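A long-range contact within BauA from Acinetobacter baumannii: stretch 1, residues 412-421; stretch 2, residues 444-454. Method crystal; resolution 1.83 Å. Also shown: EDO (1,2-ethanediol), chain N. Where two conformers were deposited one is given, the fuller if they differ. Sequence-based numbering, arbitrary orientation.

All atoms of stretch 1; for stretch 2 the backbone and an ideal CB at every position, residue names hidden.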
ATOM      1  N   PHE A 412      -6.610  18.998  44.028  1.00 35.52           N
ATOM      2  CA  PHE A 412      -6.551  17.806  44.870  1.00 34.33           C
ATOM      3  C   PHE A 412      -7.961  17.326  45.213  1.00 36.13           C
ATOM      4  O   PHE A 412      -8.862  18.121  45.518  1.00 34.99           O
ATOM      5  CB  PHE A 412      -5.714  18.091  46.112  1.00 40.62           C
ATOM      6  CG  PHE A 412      -5.773  16.987  47.139  1.00 40.91           C
ATOM      7  CD1 PHE A 412      -5.095  15.791  46.935  1.00 37.45           C
ATOM      8  CD2 PHE A 412      -6.611  17.093  48.240  1.00 40.97           C
ATOM      9  CE1 PHE A 412      -5.155  14.773  47.879  1.00 36.97           C
ATOM     10  CE2 PHE A 412      -6.679  16.071  49.175  1.00 45.68           C
ATOM     11  CZ  PHE A 412      -5.963  14.911  48.985  1.00 39.86           C
ATOM     12  N   LEU A 413      -8.187  16.011  45.078  1.00 31.26           N
ATOM     13  CA  LEU A 413      -9.492  15.427  45.337  1.00 32.01           C
ATOM     14  C   LEU A 413      -9.449  14.616  46.642  1.00 35.62           C
ATOM     15  O   LEU A 413     -10.273  14.811  47.503  1.00 36.07           O
ATOM     16  CB  LEU A 413      -9.926  14.549  44.164  1.00 35.69           C
ATOM     17  CG  LEU A 413     -10.189  15.283  42.843  1.00 39.16           C
ATOM     18  CD1 LEU A 413     -10.570  14.297  41.745  1.00 40.69           C
ATOM     19  CD2 LEU A 413     -11.266  16.342  43.002  1.00 46.52           C
ATOM     20  N   PHE A 414      -8.561  13.625  46.731  1.00 36.96           N
ATOM     21  CA  PHE A 414      -8.564  12.730  47.915  1.00 33.50           C
ATOM     22  C   PHE A 414      -7.266  11.926  47.970  1.00 36.49           C
ATOM     23  O   PHE A 414      -6.565  11.746  46.965  1.00 31.72           O
ATOM     24  CB  PHE A 414      -9.787  11.811  47.912  1.00 33.24           C
ATOM     25  CG  PHE A 414      -9.904  10.904  46.716  1.00 33.35           C
ATOM     26  CD1 PHE A 414      -9.286   9.663  46.710  1.00 37.37           C
ATOM     27  CD2 PHE A 414     -10.667  11.264  45.616  1.00 33.28           C
ATOM     28  CE1 PHE A 414      -9.380   8.830  45.607  1.00 36.54           C
ATOM     29  CE2 PHE A 414     -10.724  10.448  44.498  1.00 37.11           C
ATOM     30  CZ  PHE A 414     -10.084   9.233  44.495  1.00 35.27           C
ATOM     31  N   HIS A 415      -6.944  11.503  49.196  1.00 32.17           N
ATOM     32  CA  HIS A 415      -5.879  10.602  49.509  1.00 32.42           C
ATOM     33  C   HIS A 415      -6.486   9.201  49.665  1.00 31.86           C
ATOM     34  O   HIS A 415      -7.597   9.075  50.142  1.00 33.08           O
ATOM     35  CB  HIS A 415      -5.175  11.066  50.793  1.00 33.13           C
ATOM     36  CG  HIS A 415      -3.960  10.282  51.126  1.00 37.62           C
ATOM     37  ND1 HIS A 415      -2.759  10.465  50.450  1.00 44.51           N
ATOM     38  CD2 HIS A 415      -3.760   9.268  52.005  1.00 40.74           C
ATOM     39  CE1 HIS A 415      -1.863   9.618  50.922  1.00 42.94           C
ATOM     40  NE2 HIS A 415      -2.461   8.851  51.850  1.00 40.74           N
ATOM     41  N   SER A 416      -5.774   8.167  49.225  1.00 32.28           N
ATOM     42  CA  SER A 416      -6.266   6.793  49.359  1.00 26.96           C
ATOM     43  C   SER A 416      -5.089   5.862  49.627  1.00 29.86           C
ATOM     44  O   SER A 416      -3.932   6.231  49.411  1.00 28.85           O
ATOM     45  CB  SER A 416      -7.071   6.373  48.158  1.00 30.06           C
ATOM     46  OG  SER A 416      -6.276   6.429  46.976  1.00 30.66           O
ATOM     47  N   THR A 417      -5.389   4.690  50.204  1.00 27.79           N
ATOM     48  CA  THR A 417      -4.397   3.691  50.493  1.00 25.29           C
ATOM     49  C   THR A 417      -4.986   2.315  50.178  1.00 22.51           C
ATOM     50  O   THR A 417      -6.197   2.110  50.203  1.00 28.22           O
ATOM     51  CB  THR A 417      -3.894   3.724  51.947  1.00 31.70           C
ATOM     52  OG1 THR A 417      -4.898   3.128  52.771  1.00 29.63           O
ATOM     53  CG2 THR A 417      -3.568   5.117  52.440  1.00 32.86           C
ATOM     54  N   LEU A 418      -4.078   1.375  49.903  1.00 26.07           N
ATOM     55  CA  LEU A 418      -4.383  -0.009  49.740  1.00 27.61           C
ATOM     56  C   LEU A 418      -3.270  -0.819  50.399  1.00 27.54           C
ATOM     57  O   LEU A 418      -2.075  -0.530  50.244  1.00 27.07           O
ATOM     58  CB  LEU A 418      -4.465  -0.348  48.250  1.00 27.50           C
ATOM     59  CG  LEU A 418      -4.841  -1.798  47.925  1.00 27.76           C
ATOM     60  CD1 LEU A 418      -6.204  -2.139  48.484  1.00 31.16           C
ATOM     61  CD2 LEU A 418      -4.826  -2.019  46.406  1.00 30.29           C
ATOM     62  N   SER A 419      -3.680  -1.815  51.182  0.50 26.24           N
ATOM     63  CA  SER A 419      -2.762  -2.695  51.890  0.50 27.80           C
ATOM     64  C   SER A 419      -3.230  -4.136  51.714  0.50 28.41           C
ATOM     65  O   SER A 419      -4.424  -4.424  51.872  0.50 27.41           O
ATOM     66  CB  SER A 419      -2.691  -2.341  53.356  0.50 31.10           C
ATOM     67  OG  SER A 419      -2.103  -1.071  53.533  0.50 32.93           O
ATOM     68  N   THR A 420      -2.289  -5.028  51.387  1.00 27.31           N
ATOM     69  CA  THR A 420      -2.589  -6.453  51.263  1.00 28.68           C
ATOM     70  C   THR A 420      -1.459  -7.260  51.892  1.00 29.01           C
ATOM     71  O   THR A 420      -0.303  -6.817  51.969  1.00 27.78           O
ATOM     72  CB  THR A 420      -2.772  -6.911  49.810  1.00 33.44           C
ATOM     73  OG1 THR A 420      -1.516  -6.827  49.130  1.00 34.72           O
ATOM     74  CG2 THR A 420      -3.790  -6.107  49.043  1.00 34.16           C
ATOM     75  N   SER A 421      -1.825  -8.410  52.459  1.00 28.58           N
ATOM     76  CA  SER A 421      -0.813  -9.320  52.977  1.00 29.09           C
ATOM     77  C   SER A 421      -1.318 -10.754  52.799  1.00 27.87           C
ATOM     78  O   SER A 421      -2.533 -10.974  52.659  1.00 28.34           O
ATOM     79  CB  SER A 421      -0.514  -9.016  54.407  1.00 34.10           C
ATOM     80  OG  SER A 421      -1.633  -9.377  55.194  1.00 35.46           O
ATOM     81  N   UNK A 444      -3.806 -17.593  52.684  1.00 25.48           N
ATOM     82  CA  UNK A 444      -4.693 -16.745  53.440  1.00 26.16           C
ATOM     83  C   UNK A 444      -4.324 -15.307  53.097  1.00 23.91           C
ATOM     84  O   UNK A 444      -3.176 -14.910  53.219  1.00 27.00           O
ATOM     85  CB  UNK A 444      -4.596 -17.019  54.942  1.00 26.16           C
ATOM     86  N   UNK A 445      -5.322 -14.562  52.624  1.00 26.14           N
ATOM     87  CA  UNK A 445      -5.132 -13.244  52.016  1.00 26.82           C
ATOM     88  C   UNK A 445      -5.929 -12.206  52.819  1.00 26.26           C
ATOM     89  O   UNK A 445      -7.105 -12.421  53.083  1.00 27.79           O
ATOM     90  CB  UNK A 445      -5.566 -13.250  50.549  1.00 26.82           C
ATOM     91  N   UNK A 446      -5.299 -11.070  53.107  1.00 24.59           N
ATOM     92  CA  UNK A 446      -5.967  -9.949  53.724  1.00 25.80           C
ATOM     93  C   UNK A 446      -5.855  -8.709  52.827  1.00 29.24           C
ATOM     94  O   UNK A 446      -4.849  -8.507  52.187  1.00 26.56           O
ATOM     95  CB  UNK A 446      -5.378  -9.675  55.109  1.00 25.80           C
ATOM     96  N   UNK A 447      -6.831  -7.801  52.941  1.00 26.64           N
ATOM     97  CA  UNK A 447      -6.823  -6.541  52.194  1.00 27.47           C
ATOM     98  C   UNK A 447      -7.566  -5.470  52.997  1.00 27.18           C
ATOM     99  O   UNK A 447      -8.603  -5.740  53.623  1.00 27.95           O
ATOM    100  CB  UNK A 447      -7.459  -6.720  50.814  1.00 27.47           C
ATOM    101  N   UNK A 448      -7.055  -4.240  52.906  1.00 25.79           N
ATOM    102  CA  UNK A 448      -7.737  -3.080  53.431  1.00 28.38           C
ATOM    103  C   UNK A 448      -7.489  -1.888  52.502  1.00 30.16           C
ATOM    104  O   UNK A 448      -6.346  -1.582  52.212  1.00 28.44           O
ATOM    105  CB  UNK A 448      -7.271  -2.776  54.856  1.00 28.38           C
ATOM    106  N   UNK A 449      -8.563  -1.149  52.213  1.00 27.16           N
ATOM    107  CA  UNK A 449      -8.491   0.122  51.464  1.00 28.54           C
ATOM    108  C   UNK A 449      -9.025   1.257  52.339  1.00 31.99           C
ATOM    109  O   UNK A 449     -10.004   1.078  53.101  1.00 32.26           O
ATOM    110  CB  UNK A 449      -9.283   0.036  50.158  1.00 28.54           C
ATOM    111  N   UNK A 450      -8.467   2.454  52.131  1.00 27.98           N
ATOM    112  CA  UNK A 450      -9.000   3.672  52.730  1.00 30.46           C
ATOM    113  C   UNK A 450      -9.076   4.781  51.682  1.00 35.32           C
ATOM    114  O   UNK A 450      -8.325   4.782  50.703  1.00 29.74           O
ATOM    115  CB  UNK A 450      -8.139   4.112  53.916  1.00 30.46           C
ATOM    116  N   UNK A 451      -9.951   5.753  51.954  1.00 33.56           N
ATOM    117  CA  UNK A 451     -10.043   6.991  51.183  1.00 37.51           C
ATOM    118  C   UNK A 451     -10.393   8.159  52.112  1.00 40.59           C
ATOM    119  O   UNK A 451     -11.280   8.043  52.941  1.00 40.50           O
ATOM    120  CB  UNK A 451     -11.085   6.858  50.070  1.00 37.51           C
ATOM    121  N   UNK A 452      -9.718   9.292  51.930  1.00 36.97           N
ATOM    122  CA  UNK A 452      -9.876  10.466  52.799  1.00 39.83           C
ATOM    123  C   UNK A 452     -11.254  11.114  52.623  1.00 42.32           C
ATOM    124  O   UNK A 452     -11.622  11.933  53.450  1.00 51.78           O
ATOM    125  CB  UNK A 452      -8.778  11.491  52.506  1.00 39.83           C
ATOM    126  N   UNK A 453     -12.031  10.727  51.603  1.00 36.59           N
ATOM    127  CA  UNK A 453     -13.363  11.297  51.433  1.00 43.76           C
ATOM    128  C   UNK A 453     -14.458  10.246  51.662  1.00 46.75           C
ATOM    129  O   UNK A 453     -15.623  10.548  51.493  1.00 49.14           O
ATOM    130  CB  UNK A 453     -13.499  11.902  50.034  1.00 43.76           C
ATOM    131  N   UNK A 454     -14.087   9.025  52.050  1.00 52.29           N
ATOM    132  CA  UNK A 454     -15.066   8.009  52.398  1.00 53.68           C
ATOM    133  C   UNK A 454     -15.578   8.319  53.801  1.00 45.00           C
ATOM    134  O   UNK A 454     -14.779   8.447  54.719  1.00 60.78           O
ATOM    135  CB  UNK A 454     -14.467   6.603  52.319  1.00 53.68           C
TER
HETATM  136  C1  EDO N 811      -4.363  -5.566  55.330  1.00 47.03           C
HETATM  137  O1  EDO N 811      -4.138  -4.623  56.373  1.00 54.24           O
HETATM  138  C2  EDO N 811      -2.999  -6.071  54.900  1.00 49.26           C
HETATM  139  O2  EDO N 811      -2.266  -6.482  56.059  1.00 69.18           O

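The two strands run antiparallel, and the backbone ladder is set before any side chain is chosen: narrow and wide pairs alternate, and the side chains alternate between two faces of the sheet.

Position 444 has nothing of stretch 1 within 5.5 Å of its ideal CB, so almost any strand-tolerant residue would suit. It is His-444, whose ring makes no close contact with stretch 1.

At 445 the CB points sideways, 4.3 Å from Ser-421 O, on the face that carries Thr-420. A short side chain would leave this neighbour untouched; a longer one could reach it. The residue is Gln-445, which folds back so that its NE2 lies 3.7 Å from Thr-420 CB.

Position 446 pairs with Ser-421, and its backbone N gives a hydrogen bond of 2.8 Å to Ser-421 O. The ideal CB is 3.8 Å from Ser-421 OG, with ethanediol nearby, so a small or beta-branched residue, polar or not, fits. Thr-446 is found: its CG2 packs 3.6 Å from EDO C1, while its OG1 binds a water at 2.7 Å.

Position 447 turns to the other face, where Thr-420 CG2 lies 4.1 Å and Leu-418 CD1 5.3 Å from the ideal CB. Methyl groups ask for methyl groups, so Val, Ile, Leu or Thr would all serve. Val-447 sets its CG2 3.8 Å from both Leu-418 CD1 and Thr-420 CG2.

Position 448 faces Ser-419 across a hydrogen-bonded pair, its N 2.8 Å from Ser-419 O. The small serine leaves room, and stretch 1 offers no charge, so many residues are possible, including long ones. Lys-448 extends with all four chi angles t, its end leading away from stretch 1.

At 449 the ideal CB is already 3.7 Å from Thr-417 O and 4.1 Å from Leu-418 CD1. A small apolar group suffices, though this does not exclude others. Ala-449 meets the leucine with its single methyl, CB to Leu-418 CD1 being 4.1 Å.

Position 450 is the most telling: its ideal CB sits 3.6 Å from Thr-417 OG1. Ser or Thr could answer that hydroxyl, and a strand favours Thr. Thr-450 does so, with a hydrogen bond of 2.6 Å between Thr-450 OG1 and Thr-417 OG1; both residues adopt the p rotamer.

Position 451 faces Ser-416, with the Phe-414 ring close by, so a small residue suits. Ser-451 places its OG 3.9 Å from Phe-414 CD1 and accepts a weak bond from the backbone N of 453.

At 452 the CB points toward stretch 1 and phi/psi of -69/-11 leaves the strand for a type I turn. The N of His-415 offers a donor, which Ser, Asn or Asp might meet. Ser-452 OG accepts it at 2.9 Å from His-415 N.

Position 453 points toward Phe-414 CB, inviting an apolar group: Val-453 CG1 lies 3.7 Å from Phe-414 CB. At 454 nothing of stretch 1 lies near the ideal CB, so many side chains would do; Asn-454 is found, its backbone N closing the turn with a hydrogen bond of 3.1 Å to Ser-451 O.

Stretch 2, residues 444-454: HQTVKATSSVN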
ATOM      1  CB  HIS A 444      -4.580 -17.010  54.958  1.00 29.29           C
ATOM      2  CG  HIS A 444      -5.567 -16.228  55.767  1.00 26.76           C
ATOM      3  ND1 HIS A 444      -6.902 -16.576  55.815  1.00 29.72           N
ATOM      4  CD2 HIS A 444      -5.421 -15.139  56.559  1.00 28.59           C
ATOM      5  CE1 HIS A 444      -7.553 -15.678  56.531  1.00 28.89           C
ATOM      6  NE2 HIS A 444      -6.670 -14.822  57.039  1.00 27.98           N
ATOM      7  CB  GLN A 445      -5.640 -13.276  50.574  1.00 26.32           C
ATOM      8  CG  GLN A 445      -5.538 -11.933  49.855  1.00 29.12           C
ATOM      9  CD  GLN A 445      -4.133 -11.680  49.373  1.00 29.95           C
ATOM     10  OE1 GLN A 445      -3.526 -12.507  48.686  1.00 30.91           O
ATOM     11  NE2 GLN A 445      -3.603 -10.532  49.732  1.00 32.13           N
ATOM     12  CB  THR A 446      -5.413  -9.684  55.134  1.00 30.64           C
ATOM     13  OG1 THR A 446      -5.552 -10.897  55.880  1.00 37.34           O
ATOM     14  CG2 THR A 446      -6.173  -8.600  55.868  1.00 36.87           C
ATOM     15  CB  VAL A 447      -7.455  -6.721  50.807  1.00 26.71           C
ATOM     16  CG1 VAL A 447      -8.877  -7.209  50.898  1.00 31.73           C
ATOM     17  CG2 VAL A 447      -7.385  -5.450  49.983  1.00 29.86           C
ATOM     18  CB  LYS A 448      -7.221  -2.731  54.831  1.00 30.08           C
ATOM     19  CG  LYS A 448      -7.978  -1.597  55.505  1.00 30.76           C
ATOM     20  CD  LYS A 448      -7.556  -1.338  56.932  1.00 33.70           C
ATOM     21  CE  LYS A 448      -8.367  -0.206  57.527  1.00 39.35           C
ATOM     22  NZ  LYS A 448      -7.897   0.154  58.880  1.00 43.11           N
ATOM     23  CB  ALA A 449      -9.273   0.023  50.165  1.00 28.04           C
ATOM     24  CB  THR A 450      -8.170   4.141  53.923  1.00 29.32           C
ATOM     25  OG1 THR A 450      -6.918   4.651  53.445  1.00 30.38           O
ATOM     26  CG2 THR A 450      -7.940   3.036  54.936  1.00 34.45           C
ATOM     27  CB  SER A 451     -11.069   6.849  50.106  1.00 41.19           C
ATOM     28  OG  SER A 451     -11.406   8.122  49.578  1.00 44.72           O
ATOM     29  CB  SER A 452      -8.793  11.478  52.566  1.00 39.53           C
ATOM     30  OG  SER A 452      -8.947  12.072  51.283  1.00 36.00           O
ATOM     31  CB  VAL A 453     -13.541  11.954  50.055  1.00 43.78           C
ATOM     32  CG1 VAL A 453     -12.619  13.155  49.912  1.00 52.56           C
ATOM     33  CG2 VAL A 453     -13.352  10.949  48.926  1.00 41.94           C
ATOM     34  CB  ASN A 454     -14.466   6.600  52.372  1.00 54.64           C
ATOM     35  CG  ASN A 454     -15.496   5.505  52.529  1.00 54.07           C
ATOM     36  OD1 ASN A 454     -16.676   5.700  52.217  1.00 45.17           O
ATOM     37  ND2 ASN A 454     -15.035   4.320  52.903  1.00 47.01           N
TER
HETATM   38  O   HOH W   1      -5.052   0.585  53.493  1.00 31.04           O
HETATM   39  O   HOH W   2      -3.552 -12.695  55.442  1.00 58.37           O
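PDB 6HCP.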